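Local coordinates for endo-beta-N-acetylglucosaminidase F1 (Bacteroides thetaiotaomicron VPI-5482, PDB 6TCV), which cleaves high-mannose N-glycans, most probably by hydrolysing the bond between the two N-acetylglucosamines of their core, at residues T80-Y85 and I149-D154; L185-E190 and L194-V199; I206-E211 and L296-L301. The protein carries 2 engineered substitutions. All blocks are in the same frame, centred on the assembly; numbering follows the deposited sequence. Where two conformers were deposited one is given.

In the fold
The three contacts illustrate how bonding changes from the core of a fold to its surface. Contact 1 is buried, lies in a mixed sheet of the N-terminal part of the chain, and joins apolar and aromatic groups without a hydrogen bond. Contacts 2 and 3 both use strand 198-209 of the catalytic (beta/alpha)8 barrel, on opposite sides of the chain's centre. Contact 2, buried where the chain enters that strand, mixes leucines and an aromatic pair with a carbonyl and a water. Contact 3, at the surface where the same strand ends, rests on a single direct hydrogen bond with a water beside it. None touches another: the nearest atoms of contacts 2 and 3 are about 17 Å apart.

Contact 1 (T80-Y85 and I149-D154); sequences TDFALY and IYLVKD
Leu151 reaches Phe82 with one methyl group, CD2, which lies over a face of the ring 4.2 Å from its centroid. The approach is 28° off the ring normal, a CH-pi contact, and CD2 leans to one side of the ring, 3.8 Å from Phe82 CD2. The opposite face is covered near its rim by Thr80 CB, so the ring is held between a methyl of strand 147-154 and Thr80, two residues earlier in the chain. A second pair forms on the other face of the strand: Val152 CG1 stands over a face of the Tyr85 ring, 3.9 Å from Tyr85 CE1. Because Tyr85 CG is anti to the backbone N (chi1 -163°), the ring swings across the valine, and the two side chains meet at about a right angle.

One shell out, the reason for the spacing appears. Strand 125-130 runs between the two segments, hydrogen-bonded through Ala126 to Ala83 and Tyr85 and through Ile127 to Tyr150. Leu151 and Phe82 both touch Thr124, whereas Val152 and Tyr85 both touch Ile127 and Leu39, so the two pairs span the middle strand. The phenol end of Tyr85 is tied to Arg114 O. With no hydrogen bond across the contact itself, the fit depends on shape and burial; direction comes from backbone bonds to strand 125-130 and, for Tyr85, from its hydroxyl bond to Arg114 O.

Contact 2 (L185-E190 and L194-V199); sequences LSFQLE and LLWDVV
The carbonyl oxygen Phe187 O is gripped by two hydrogen bonds and a CA-H contact. Leu195 N donates to it at 3.1 Å along a nearly straight path (173°), coming from above the carbonyl plane, and water 1 gives it a second hydrogen bond at 2.9 Å. The weaker CA-H contact from Leu194 CA, 3.6 Å from Phe187 O, completes the set. The same water accepts from Trp196 N at 3.0 Å, so it extends the grip of one carbonyl by a further backbone N-H.

Side chains close round this polar centre. Trp196 directs the edge of its indole at the face of Phe187 in a T-shaped pair with planes at 79°, and NE1 comes within 3.3 Å of Phe187 CG. Leu195 CD2 lies over a face of the same indole, near its rim. Beyond the carbonyl, Leu185 CD2 meets Leu194 CD2 at 3.8 Å, and Leu189 CD2 meets Leu195 CD1 at 4.1 Å. Gln188 is bridged to Leu194 through the backbone, while its amide NE2 turns back to Gly192 O within the short connection.

The segments thus fold the chain back on itself just before strand 198-209 enters the barrel. Phe415 stacks on Phe187 and Tyr411 meets it edge-to-face, both from helix 411-416; Tyr426 of helix 421-426 packs on Leu189 and Leu195, and Trp196 rests against Leu172 of strand 169-175.

Contact 3 (I206-E211 and L296-L301); sequences INYDAE and LSNPSL
From its CB the side chain of Asn298 sets out toward Tyr208, with CG anti to the backbone N (chi1 -167°), a torsion that carries the amide to the tyrosine's hydroxyl end. At the branch point the two amide atoms divide the work. ND2 donates to Tyr208 OH at 2.9 Å, with an angle of 158° at the hydrogen and the oxygen almost in the amide plane; it also lies 3.4 Å from Tyr208 CZ. Ring and amide planes stand 87° apart, and the side chains come from opposite directions.

OD1 turns to its own segment. It accepts from Ser300 N at 2.9 Å, in the carbonyl plane, and from water 2 at 2.7 Å. In one conformer Ser300 OG also reaches this water, whose link to Tyr208 OH, at 3.4 Å, is weak. With an alanine here, the Tyr208 hydroxyl would probably lose its amide donor and Ser300 N its side-chain acceptor.

Tyr208 also rests on Thr255, and its backbone N is bonded to Asp253 OD1. The contact joins the end of strand 198-209 to the loop following strand 283-287, on the barrel side where glycoside hydrolases of this fold carry their active sites; a bound mannose lies about 13 Å from the side chain of Tyr208. Locally it is an Asx turn at the head of a type I beta turn, Asn298 to Leu301.

Contact 1 (T80-Y85 and I149-D154)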
ATOM      1  N   THR A  80      10.150  -4.190  15.313  1.00 28.03           N
ATOM      2  CA  THR A  80      10.264  -5.013  14.114  1.00 26.34           C
ATOM      3  C   THR A  80      11.398  -6.013  14.321  1.00 29.58           C
ATOM      4  O   THR A  80      12.118  -5.951  15.304  1.00 29.84           O
ATOM      5  CB  THR A  80      10.488  -4.110  12.876  1.00 23.95           C
ATOM      6  OG1 THR A  80      11.569  -3.189  13.159  1.00 23.15           O
ATOM      7  CG2 THR A  80       9.252  -3.348  12.490  1.00 24.48           C
ATOM      8  N   ASP A  81      11.575  -6.916  13.358  1.00 31.30           N
ATOM      9  CA  ASP A  81      12.563  -7.979  13.507  1.00 33.09           C
ATOM     10  C   ASP A  81      13.293  -8.206  12.195  1.00 41.24           C
ATOM     11  O   ASP A  81      13.584  -9.350  11.819  1.00 35.62           O
ATOM     12  CB  ASP A  81      11.917  -9.282  13.993  1.00 36.26           C
ATOM     13  N   PHE A  82      13.572  -7.129  11.465  1.00 27.26           N
ATOM     14  CA  PHE A  82      14.212  -7.280  10.161  1.00 27.47           C
ATOM     15  C   PHE A  82      15.619  -7.839  10.366  1.00 29.88           C
ATOM     16  O   PHE A  82      16.364  -7.381  11.216  1.00 30.37           O
ATOM     17  CB  PHE A  82      14.309  -5.927   9.441  1.00 24.13           C
ATOM     18  CG  PHE A  82      12.984  -5.214   9.263  1.00 21.08           C
ATOM     19  CD1 PHE A  82      11.939  -5.830   8.627  1.00 21.96           C
ATOM     20  CD2 PHE A  82      12.802  -3.924   9.690  1.00 21.12           C
ATOM     21  CE1 PHE A  82      10.725  -5.197   8.453  1.00 20.72           C
ATOM     22  CE2 PHE A  82      11.606  -3.254   9.485  1.00 20.47           C
ATOM     23  CZ  PHE A  82      10.543  -3.916   8.857  1.00 21.25           C
ATOM     24  N   ALA A  83      16.004  -8.780   9.516  1.00 31.33           N
ATOM     25  CA  ALA A  83      17.367  -9.278   9.491  1.00 28.65           C
ATOM     26  C   ALA A  83      18.257  -8.351   8.674  1.00 30.12           C
ATOM     27  O   ALA A  83      17.797  -7.626   7.788  1.00 27.29           O
ATOM     28  CB  ALA A  83      17.368 -10.687   8.889  1.00 34.62           C
ATOM     29  N   LEU A  84      19.554  -8.405   8.951  1.00 28.67           N
ATOM     30  CA  LEU A  84      20.505  -7.567   8.238  1.00 27.22           C
ATOM     31  C   LEU A  84      20.720  -8.127   6.829  1.00 31.05           C
ATOM     32  O   LEU A  84      21.005  -9.312   6.654  1.00 33.63           O
ATOM     33  CB  LEU A  84      21.855  -7.613   8.970  1.00 28.87           C
ATOM     34  CG  LEU A  84      22.922  -6.650   8.451  1.00 28.98           C
ATOM     35  CD1 LEU A  84      22.599  -5.231   8.812  1.00 30.78           C
ATOM     36  CD2 LEU A  84      24.308  -6.985   8.999  1.00 32.40           C
ATOM     37  N   TYR A  85      20.567  -7.283   5.821  1.00 28.55           N
ATOM     38  CA  TYR A  85      20.882  -7.722   4.463  1.00 27.04           C
ATOM     39  C   TYR A  85      22.369  -8.055   4.374  1.00 29.01           C
ATOM     40  O   TYR A  85      23.204  -7.337   4.957  1.00 31.01           O
ATOM     41  CB  TYR A  85      20.526  -6.626   3.448  1.00 26.71           C
ATOM     42  CG  TYR A  85      20.430  -7.115   2.012  1.00 26.24           C
ATOM     43  CD1 TYR A  85      19.398  -7.968   1.617  1.00 29.95           C
ATOM     44  CD2 TYR A  85      21.330  -6.690   1.045  1.00 30.62           C
ATOM     45  CE1 TYR A  85      19.284  -8.418   0.333  1.00 29.85           C
ATOM     46  CE2 TYR A  85      21.213  -7.147  -0.285  1.00 28.78           C
ATOM     47  CZ  TYR A  85      20.178  -7.998  -0.616  1.00 29.08           C
ATOM     48  OH  TYR A  85      20.025  -8.470  -1.898  1.00 31.63           O
ATOM     49  N   ILE A 149      17.752   4.176   6.370  1.00 25.41           N
ATOM     50  CA  ILE A 149      17.544   2.744   6.242  1.00 25.37           C
ATOM     51  C   ILE A 149      16.898   2.355   4.920  1.00 23.81           C
ATOM     52  O   ILE A 149      16.037   3.065   4.383  1.00 24.00           O
ATOM     53  CB  ILE A 149      16.831   2.189   7.497  1.00 24.45           C
ATOM     54  CG1 ILE A 149      16.945   0.670   7.537  1.00 24.98           C
ATOM     55  CG2 ILE A 149      15.344   2.636   7.527  1.00 24.58           C
ATOM     56  CD1 ILE A 149      16.722   0.090   8.919  1.00 25.79           C
ATOM     57  N   TYR A 150      17.385   1.249   4.325  1.00 24.51           N
ATOM     58  CA  TYR A 150      16.757   0.594   3.179  1.00 22.68           C
ATOM     59  C   TYR A 150      16.151  -0.725   3.642  1.00 21.82           C
ATOM     60  O   TYR A 150      16.812  -1.459   4.391  1.00 23.25           O
ATOM     61  CB  TYR A 150      17.782   0.274   2.100  1.00 23.73           C
ATOM     62  CG  TYR A 150      18.356   1.536   1.570  1.00 25.49           C
ATOM     63  CD1 TYR A 150      19.435   2.143   2.205  1.00 25.56           C
ATOM     64  CD2 TYR A 150      17.806   2.129   0.426  1.00 23.06           C
ATOM     65  CE1 TYR A 150      19.959   3.330   1.750  1.00 30.36           C
ATOM     66  CE2 TYR A 150      18.325   3.343  -0.030  1.00 25.84           C
ATOM     67  CZ  TYR A 150      19.415   3.907   0.620  1.00 25.20           C
ATOM     68  OH  TYR A 150      19.965   5.095   0.198  1.00 28.18           O
ATOM     69  N   LEU A 151      14.900  -0.966   3.276  1.00 20.74           N
ATOM     70  CA  LEU A 151      14.169  -2.179   3.622  1.00 20.16           C
ATOM     71  C   LEU A 151      13.969  -2.950   2.328  1.00 19.52           C
ATOM     72  O   LEU A 151      13.195  -2.541   1.469  1.00 20.11           O
ATOM     73  CB  LEU A 151      12.861  -1.784   4.323  1.00 19.62           C
ATOM     74  CG  LEU A 151      13.021  -1.008   5.620  1.00 20.32           C
ATOM     75  CD1 LEU A 151      11.641  -0.503   6.151  1.00 21.13           C
ATOM     76  CD2 LEU A 151      13.788  -1.779   6.686  1.00 23.17           C
ATOM     77  N   VAL A 152      14.723  -4.046   2.176  1.00 20.69           N
ATOM     78  CA  VAL A 152      14.935  -4.744   0.899  1.00 20.23           C
ATOM     79  C   VAL A 152      14.139  -6.030   0.844  1.00 19.26           C
ATOM     80  O   VAL A 152      14.187  -6.834   1.779  1.00 20.35           O
ATOM     81  CB  VAL A 152      16.438  -5.019   0.674  1.00 20.73           C
ATOM     82  CG1 VAL A 152      16.656  -5.686  -0.712  1.00 23.55           C
ATOM     83  CG2 VAL A 152      17.295  -3.756   0.840  1.00 24.77           C
ATOM     84  N   LYS A 153      13.411  -6.212  -0.245  1.00 19.55           N
ATOM     85  CA  LYS A 153      12.679  -7.435  -0.544  1.00 18.70           C
ATOM     86  C   LYS A 153      13.045  -7.968  -1.923  1.00 21.82           C
ATOM     87  O   LYS A 153      13.147  -7.194  -2.877  1.00 23.25           O
ATOM     88  CB  LYS A 153      11.174  -7.136  -0.556  1.00 21.79           C
ATOM     89  CG  LYS A 153      10.729  -6.319   0.656  1.00 25.79           C
ATOM     90  CD  LYS A 153       9.293  -5.794   0.617  1.00 32.87           C
ATOM     91  CE  LYS A 153       8.303  -6.680  -0.079  1.00 48.46           C
ATOM     92  NZ  LYS A 153       7.031  -5.879  -0.219  1.00 58.19           N
ATOM     93  N   ASP A 154      13.333  -9.251  -2.021  1.00 20.10           N
ATOM     94  CA  ASP A 154      13.598  -9.880  -3.317  1.00 19.76           C
ATOM     95  C   ASP A 154      12.283 -10.301  -3.948  1.00 19.45           C
ATOM     96  O   ASP A 154      11.626 -11.225  -3.456  1.00 22.89           O
ATOM     97  CB  ASP A 154      14.580 -11.026  -3.124  1.00 21.69           C
ATOM     98  CG  ASP A 154      14.946 -11.757  -4.408  1.00 21.83           C
ATOM     99  OD1 ASP A 154      14.551 -11.339  -5.498  1.00 20.57           O
ATOM    100  OD2 ASP A 154      15.767 -12.703  -4.297  1.00 26.54           O
TER

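Contact 2 (L185-E190 and L194-V199)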
ATOM      1  N   LEU A 185      -7.220 -12.104 -10.557  1.00 12.63           N
ATOM      2  CA  LEU A 185      -6.576 -12.911 -11.589  1.00 12.53           C
ATOM      3  C   LEU A 185      -7.342 -12.910 -12.899  1.00 13.11           C
ATOM      4  O   LEU A 185      -6.797 -13.396 -13.902  1.00 14.78           O
ATOM      5  CB  LEU A 185      -6.315 -14.318 -11.075  1.00 13.76           C
ATOM      6  CG  LEU A 185      -5.444 -14.374  -9.844  1.00 13.54           C
ATOM      7  CD1 LEU A 185      -5.300 -15.843  -9.416  1.00 17.58           C
ATOM      8  CD2 LEU A 185      -4.103 -13.656  -9.986  1.00 17.48           C
ATOM      9  N   SER A 186      -8.566 -12.362 -12.932  1.00 12.64           N
ATOM     10  CA  SER A 186      -9.290 -12.182 -14.183  1.00 12.37           C
ATOM     11  C   SER A 186      -8.708 -11.095 -15.066  1.00 12.96           C
ATOM     12  O   SER A 186      -9.147 -10.979 -16.211  1.00 14.33           O
ATOM     13  CB  SER A 186     -10.737 -11.801 -13.930  1.00 14.02           C
ATOM     14  OG  SER A 186     -11.444 -12.761 -13.103  1.00 14.16           O
ATOM     15  N   PHE A 187      -7.826 -10.253 -14.533  1.00 12.76           N
ATOM     16  CA  PHE A 187      -7.349  -9.047 -15.188  1.00 13.06           C
ATOM     17  C   PHE A 187      -5.871  -9.147 -15.576  1.00 12.92           C
ATOM     18  O   PHE A 187      -4.984  -8.908 -14.737  1.00 13.31           O
ATOM     19  CB  PHE A 187      -7.538  -7.842 -14.283  1.00 13.11           C
ATOM     20  CG  PHE A 187      -8.976  -7.512 -13.932  1.00 12.84           C
ATOM     21  CD1 PHE A 187      -9.595  -8.163 -12.877  1.00 12.99           C
ATOM     22  CD2 PHE A 187      -9.681  -6.555 -14.635  1.00 13.03           C
ATOM     23  CE1 PHE A 187     -10.905  -7.863 -12.538  1.00 14.16           C
ATOM     24  CE2 PHE A 187     -10.973  -6.214 -14.316  1.00 14.73           C
ATOM     25  CZ  PHE A 187     -11.603  -6.891 -13.246  1.00 14.03           C
ATOM     26  N   GLN A 188      -5.609  -9.466 -16.819  1.00 13.65           N
ATOM     27  CA  GLN A 188      -4.254  -9.559 -17.326  1.00 13.11           C
ATOM     28  C   GLN A 188      -4.155  -8.752 -18.602  1.00 13.50           C
ATOM     29  O   GLN A 188      -5.145  -8.597 -19.333  1.00 14.59           O
ATOM     30  CB  GLN A 188      -3.785 -10.990 -17.657  1.00 16.93           C
ATOM     31  CG  GLN A 188      -3.757 -11.961 -16.513  1.00 21.25           C
ATOM     32  CD  GLN A 188      -3.463 -13.392 -16.990  1.00 35.87           C
ATOM     33  OE1 GLN A 188      -4.330 -14.042 -17.502  1.00 33.14           O
ATOM     34  NE2 GLN A 188      -2.196 -13.845 -16.859  1.00 37.89           N
ATOM     35  N   LEU A 189      -2.938  -8.273 -18.891  1.00 13.21           N
ATOM     36  CA  LEU A 189      -2.688  -7.747 -20.216  1.00 13.55           C
ATOM     37  C   LEU A 189      -2.563  -8.905 -21.208  1.00 13.71           C
ATOM     38  O   LEU A 189      -2.390 -10.067 -20.824  1.00 14.65           O
ATOM     39  CB  LEU A 189      -1.365  -6.955 -20.217  1.00 13.68           C
ATOM     40  CG  LEU A 189      -1.207  -5.923 -19.117  1.00 13.42           C
ATOM     41  CD1 LEU A 189       0.120  -5.212 -19.297  1.00 15.51           C
ATOM     42  CD2 LEU A 189      -2.350  -4.960 -19.118  1.00 14.76           C
ATOM     43  N   GLU A 190      -2.594  -8.585 -22.503  1.00 14.34           N
ATOM     44  CA  GLU A 190      -2.389  -9.644 -23.497  1.00 15.31           C
ATOM     45  C   GLU A 190      -1.019 -10.289 -23.378  1.00 16.18           C
ATOM     46  O   GLU A 190      -0.901 -11.505 -23.643  1.00 18.27           O
ATOM     47  CB  GLU A 190      -2.539  -9.067 -24.904  1.00 16.82           C
ATOM     48  CG  GLU A 190      -3.933  -8.633 -25.277  1.00 19.21           C
ATOM     49  CD  GLU A 190      -3.918  -7.863 -26.594  1.00 20.32           C
ATOM     50  OE1 GLU A 190      -2.861  -7.797 -27.238  1.00 24.11           O
ATOM     51  OE2 GLU A 190      -4.945  -7.312 -26.944  1.00 24.86           O
ATOM     52  N   LEU A 194      -0.288  -9.156 -14.769  1.00 12.20           N
ATOM     53  CA  LEU A 194      -1.502  -8.808 -14.011  1.00 12.64           C
ATOM     54  C   LEU A 194      -1.631  -7.286 -13.958  1.00 12.06           C
ATOM     55  O   LEU A 194      -0.656  -6.548 -13.713  1.00 13.07           O
ATOM     56  CB  LEU A 194      -1.409  -9.309 -12.568  1.00 12.95           C
ATOM     57  CG  LEU A 194      -1.490 -10.827 -12.456  1.00 12.50           C
ATOM     58  CD1 LEU A 194      -1.090 -11.274 -11.038  1.00 15.77           C
ATOM     59  CD2 LEU A 194      -2.850 -11.339 -12.788  1.00 16.28           C
ATOM     60  N   LEU A 195      -2.836  -6.797 -14.198  1.00 12.53           N
ATOM     61  CA  LEU A 195      -3.099  -5.361 -14.233  1.00 11.63           C
ATOM     62  C   LEU A 195      -2.991  -4.713 -12.868  1.00 11.94           C
ATOM     63  O   LEU A 195      -2.457  -3.596 -12.770  1.00 12.90           O
ATOM     64  CB  LEU A 195      -4.503  -5.119 -14.803  1.00 13.45           C
ATOM     65  CG  LEU A 195      -4.947  -3.681 -14.957  1.00 12.22           C
ATOM     66  CD1 LEU A 195      -4.064  -2.952 -15.928  1.00 15.36           C
ATOM     67  CD2 LEU A 195      -6.397  -3.628 -15.379  1.00 13.67           C
ATOM     68  N   TRP A 196      -3.542  -5.329 -11.823  1.00 11.42           N
ATOM     69  CA  TRP A 196      -3.772  -4.645 -10.541  1.00 12.41           C
ATOM     70  C   TRP A 196      -2.653  -4.953  -9.558  1.00 13.15           C
ATOM     71  O   TRP A 196      -2.622  -5.978  -8.884  1.00 13.94           O
ATOM     72  CB  TRP A 196      -5.123  -5.018  -9.949  1.00 12.45           C
ATOM     73  CG  TRP A 196      -6.264  -4.667 -10.830  1.00 11.93           C
ATOM     74  CD1 TRP A 196      -7.003  -5.534 -11.584  1.00 12.67           C
ATOM     75  CD2 TRP A 196      -6.801  -3.354 -11.095  1.00 12.21           C
ATOM     76  NE1 TRP A 196      -7.966  -4.839 -12.290  1.00 12.92           N
ATOM     77  CE2 TRP A 196      -7.869  -3.506 -12.001  1.00 12.90           C
ATOM     78  CE3 TRP A 196      -6.513  -2.065 -10.636  1.00 12.32           C
ATOM     79  CZ2 TRP A 196      -8.609  -2.447 -12.458  1.00 13.43           C
ATOM     80  CZ3 TRP A 196      -7.281  -1.017 -11.075  1.00 12.63           C
ATOM     81  CH2 TRP A 196      -8.302  -1.209 -11.975  1.00 12.99           C
ATOM     82  N   ASP A 197      -1.725  -4.005  -9.432  1.00 11.88           N
ATOM     83  CA  ASP A 197      -0.551  -4.135  -8.562  1.00 12.00           C
ATOM     84  C   ASP A 197      -0.941  -4.233  -7.093  1.00 11.94           C
ATOM     85  O   ASP A 197      -0.250  -4.891  -6.315  1.00 12.43           O
ATOM     86  CB  ASP A 197       0.347  -2.892  -8.724  1.00 12.36           C
ATOM     87  CG  ASP A 197       0.849  -2.706 -10.132  1.00 12.32           C
ATOM     88  OD1 ASP A 197       0.050  -2.372 -11.021  1.00 12.50           O
ATOM     89  OD2 ASP A 197       2.087  -2.885 -10.334  1.00 14.24           O
ATOM     90  N   VAL A 198      -1.995  -3.509  -6.695  1.00 11.71           N
ATOM     91  CA  VAL A 198      -2.442  -3.412  -5.300  1.00 11.63           C
ATOM     92  C   VAL A 198      -3.940  -3.636  -5.241  1.00 10.84           C
ATOM     93  O   VAL A 198      -4.675  -3.068  -6.054  1.00 11.52           O
ATOM     94  CB  VAL A 198      -2.086  -2.028  -4.721  1.00 11.89           C
ATOM     95  CG1 VAL A 198      -2.637  -1.877  -3.317  1.00 13.59           C
ATOM     96  CG2 VAL A 198      -0.584  -1.787  -4.783  1.00 12.62           C
ATOM     97  N   VAL A 199      -4.383  -4.482  -4.312  1.00 11.72           N
ATOM     98  CA  VAL A 199      -5.806  -4.717  -4.086  1.00 11.54           C
ATOM     99  C   VAL A 199      -6.148  -4.527  -2.627  1.00 11.93           C
ATOM    100  O   VAL A 199      -5.292  -4.724  -1.765  1.00 12.89           O
ATOM    101  CB  VAL A 199      -6.241  -6.100  -4.591  1.00 13.56           C
ATOM    102  CG1 VAL A 199      -5.848  -6.333  -6.060  1.00 13.56           C
ATOM    103  CG2 VAL A 199      -5.735  -7.200  -3.715  1.00 14.69           C
TER
HETATM  104  O   HOH W   1      -4.766  -8.091 -12.012  1.00 12.67           O

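Contact 3 (I206-E211 and L296-L301)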
ATOM      1  N   ILE A 206     -13.389   0.089  11.929  1.00 13.03           N
ATOM      2  CA  ILE A 206     -13.092   0.568  13.282  1.00 12.58           C
ATOM      3  C   ILE A 206     -14.417   0.673  14.028  1.00 13.29           C
ATOM      4  O   ILE A 206     -15.388   1.273  13.519  1.00 14.34           O
ATOM      5  CB  ILE A 206     -12.289   1.872  13.294  1.00 12.27           C
ATOM      6  CG1 ILE A 206     -11.937   2.229  14.730  1.00 14.17           C
ATOM      7  CG2 ILE A 206     -12.998   3.025  12.576  1.00 14.10           C
ATOM      8  CD1 ILE A 206     -10.880   3.337  14.863  1.00 15.91           C
ATOM      9  N   ASN A 207     -14.459   0.109  15.239  1.00 13.43           N
ATOM     10  CA  ASN A 207     -15.644   0.168  16.084  1.00 14.58           C
ATOM     11  C   ASN A 207     -15.173   0.250  17.532  1.00 15.02           C
ATOM     12  O   ASN A 207     -14.006  -0.033  17.855  1.00 14.81           O
ATOM     13  CB  ASN A 207     -16.508  -1.071  15.929  1.00 15.26           C
ATOM     14  CG  ASN A 207     -17.391  -0.982  14.714  1.00 15.04           C
ATOM     15  OD1 ASN A 207     -17.125  -1.635  13.677  1.00 15.09           O
ATOM     16  ND2 ASN A 207     -18.451  -0.196  14.811  1.00 15.73           N
ATOM     17  N   TYR A 208     -16.072   0.702  18.412  1.00 14.82           N
ATOM     18  CA  TYR A 208     -15.711   0.769  19.832  1.00 14.24           C
ATOM     19  C   TYR A 208     -15.929  -0.631  20.408  1.00 15.88           C
ATOM     20  O   TYR A 208     -17.003  -1.226  20.219  1.00 19.43           O
ATOM     21  CB  TYR A 208     -16.597   1.755  20.579  1.00 14.95           C
ATOM     22  CG  TYR A 208     -16.031   2.127  21.914  1.00 15.82           C
ATOM     23  CD1 TYR A 208     -14.794   2.725  21.961  1.00 18.22           C
ATOM     24  CD2 TYR A 208     -16.649   1.836  23.124  1.00 16.91           C
ATOM     25  CE1 TYR A 208     -14.188   3.085  23.141  1.00 18.40           C
ATOM     26  CE2 TYR A 208     -16.023   2.199  24.333  1.00 16.78           C
ATOM     27  CZ  TYR A 208     -14.770   2.802  24.289  1.00 16.90           C
ATOM     28  OH  TYR A 208     -14.135   3.183  25.493  1.00 20.73           O
ATOM     29  N   ASP A 209     -14.967  -1.128  21.181  1.00 14.83           N
ATOM     30  CA  ASP A 209     -15.132  -2.397  21.915  1.00 14.44           C
ATOM     31  C   ASP A 209     -15.475  -1.944  23.323  1.00 16.02           C
ATOM     32  O   ASP A 209     -14.618  -1.595  24.142  1.00 15.92           O
ATOM     33  CB  ASP A 209     -13.795  -3.141  21.880  1.00 16.12           C
ATOM     34  CG  ASP A 209     -13.853  -4.479  22.549  1.00 17.45           C
ATOM     35  OD1 ASP A 209     -12.916  -5.282  22.240  1.00 17.94           O
ATOM     36  OD2 ASP A 209     -14.745  -4.719  23.364  1.00 17.24           O
ATOM     37  N   ALA A 210     -16.769  -2.002  23.625  1.00 16.33           N
ATOM     38  CA  ALA A 210     -17.216  -1.509  24.923  1.00 17.33           C
ATOM     39  C   ALA A 210     -16.679  -2.335  26.091  1.00 15.97           C
ATOM     40  O   ALA A 210     -16.435  -1.802  27.168  1.00 17.42           O
ATOM     41  CB  ALA A 210     -18.764  -1.489  24.971  1.00 20.00           C
ATOM     42  N   GLU A 211     -16.507  -3.637  25.854  1.00 17.29           N
ATOM     43  CA  GLU A 211     -16.078  -4.526  26.921  0.92 17.45           C
ATOM     44  C   GLU A 211     -14.606  -4.333  27.260  1.00 16.28           C
ATOM     45  O   GLU A 211     -14.219  -4.598  28.394  1.00 16.76           O
ATOM     46  CB  GLU A 211     -16.323  -5.979  26.544  0.92 18.15           C
ATOM     47  CG  GLU A 211     -17.736  -6.451  26.431  0.92 22.15           C
ATOM     48  CD  GLU A 211     -17.760  -7.895  25.799  0.92 20.56           C
ATOM     49  OE1 GLU A 211     -17.856  -7.995  24.523  0.92 24.41           O
ATOM     50  OE2 GLU A 211     -17.568  -8.892  26.561  0.92 22.20           O
ATOM     51  N   LEU A 296     -16.063  13.052  23.303  1.00 20.24           N
ATOM     52  CA  LEU A 296     -14.847  13.797  23.617  1.00 22.15           C
ATOM     53  C   LEU A 296     -14.338  13.543  25.022  1.00 22.04           C
ATOM     54  O   LEU A 296     -13.187  13.877  25.300  1.00 26.37           O
ATOM     55  CB  LEU A 296     -15.044  15.309  23.344  1.00 22.68           C
ATOM     56  CG  LEU A 296     -15.390  15.594  21.888  1.00 21.28           C
ATOM     57  CD1 LEU A 296     -15.717  17.081  21.757  1.00 25.55           C
ATOM     58  CD2 LEU A 296     -14.294  15.281  20.922  1.00 22.53           C
ATOM     59  N   SER A 297     -15.149  12.938  25.895  1.00 23.33           N
ATOM     60  CA  SER A 297     -14.721  12.537  27.224  1.00 24.28           C
ATOM     61  C   SER A 297     -13.928  11.232  27.223  1.00 22.90           C
ATOM     62  O   SER A 297     -13.311  10.884  28.243  1.00 25.45           O
ATOM     63  CB  SER A 297     -15.947  12.265  28.138  1.00 25.26           C
ATOM     64  OG  SER A 297     -16.677  11.080  27.819  1.00 32.51           O
ATOM     65  N   ASN A 298     -13.900  10.506  26.102  1.00 20.42           N
ATOM     66  CA  ASN A 298     -13.201   9.241  25.992  1.00 20.01           C
ATOM     67  C   ASN A 298     -11.720   9.437  25.674  1.00 20.80           C
ATOM     68  O   ASN A 298     -11.389  10.095  24.686  1.00 19.22           O
ATOM     69  CB  ASN A 298     -13.857   8.419  24.904  1.00 19.71           C
ATOM     70  CG  ASN A 298     -13.407   6.993  24.930  1.00 20.98           C
ATOM     71  OD1 ASN A 298     -12.244   6.697  24.755  1.00 20.78           O
ATOM     72  ND2 ASN A 298     -14.381   6.081  25.035  1.00 22.04           N
ATOM     73  N   PRO A 299     -10.803   8.878  26.462  1.00 20.25           N
ATOM     74  CA  PRO A 299      -9.370   9.140  26.223  1.00 20.95           C
ATOM     75  C   PRO A 299      -8.843   8.616  24.917  1.00 19.50           C
ATOM     76  O   PRO A 299      -7.741   9.021  24.522  1.00 19.87           O
ATOM     77  CB  PRO A 299      -8.663   8.463  27.417  1.00 23.89           C
ATOM     78  CG  PRO A 299      -9.614   7.418  27.899  1.00 22.98           C
ATOM     79  CD  PRO A 299     -11.013   8.020  27.661  1.00 20.76           C
ATOM     80  N   SER A 300      -9.568   7.723  24.265  0.83 17.25           N
ATOM     81  CA  SER A 300      -9.116   7.212  22.973  0.83 17.38           C
ATOM     82  C   SER A 300      -9.476   8.108  21.793  0.83 17.22           C
ATOM     83  O   SER A 300      -8.997   7.866  20.679  0.83 16.85           O
ATOM     84  CB  SER A 300      -9.755   5.844  22.702  0.83 19.02           C
ATOM     85  OG  SER A 300      -9.307   4.863  23.646  0.83 20.94           O
ATOM     86  N   LEU A 301     -10.340   9.095  21.998  1.00 17.10           N
ATOM     87  CA  LEU A 301     -10.937   9.903  20.939  1.00 16.99           C
ATOM     88  C   LEU A 301     -10.621  11.377  21.100  1.00 17.22           C
ATOM     89  O   LEU A 301     -10.161  11.842  22.155  1.00 18.83           O
ATOM     90  CB  LEU A 301     -12.474   9.736  20.957  1.00 17.91           C
ATOM     91  CG  LEU A 301     -12.959   8.289  20.942  1.00 16.95           C
ATOM     92  CD1 LEU A 301     -14.498   8.197  21.031  1.00 18.25           C
ATOM     93  CD2 LEU A 301     -12.465   7.554  19.699  1.00 17.10           C
TER
HETATM   94  O   HOH W   2     -10.975   4.485  25.706  1.00 27.36           O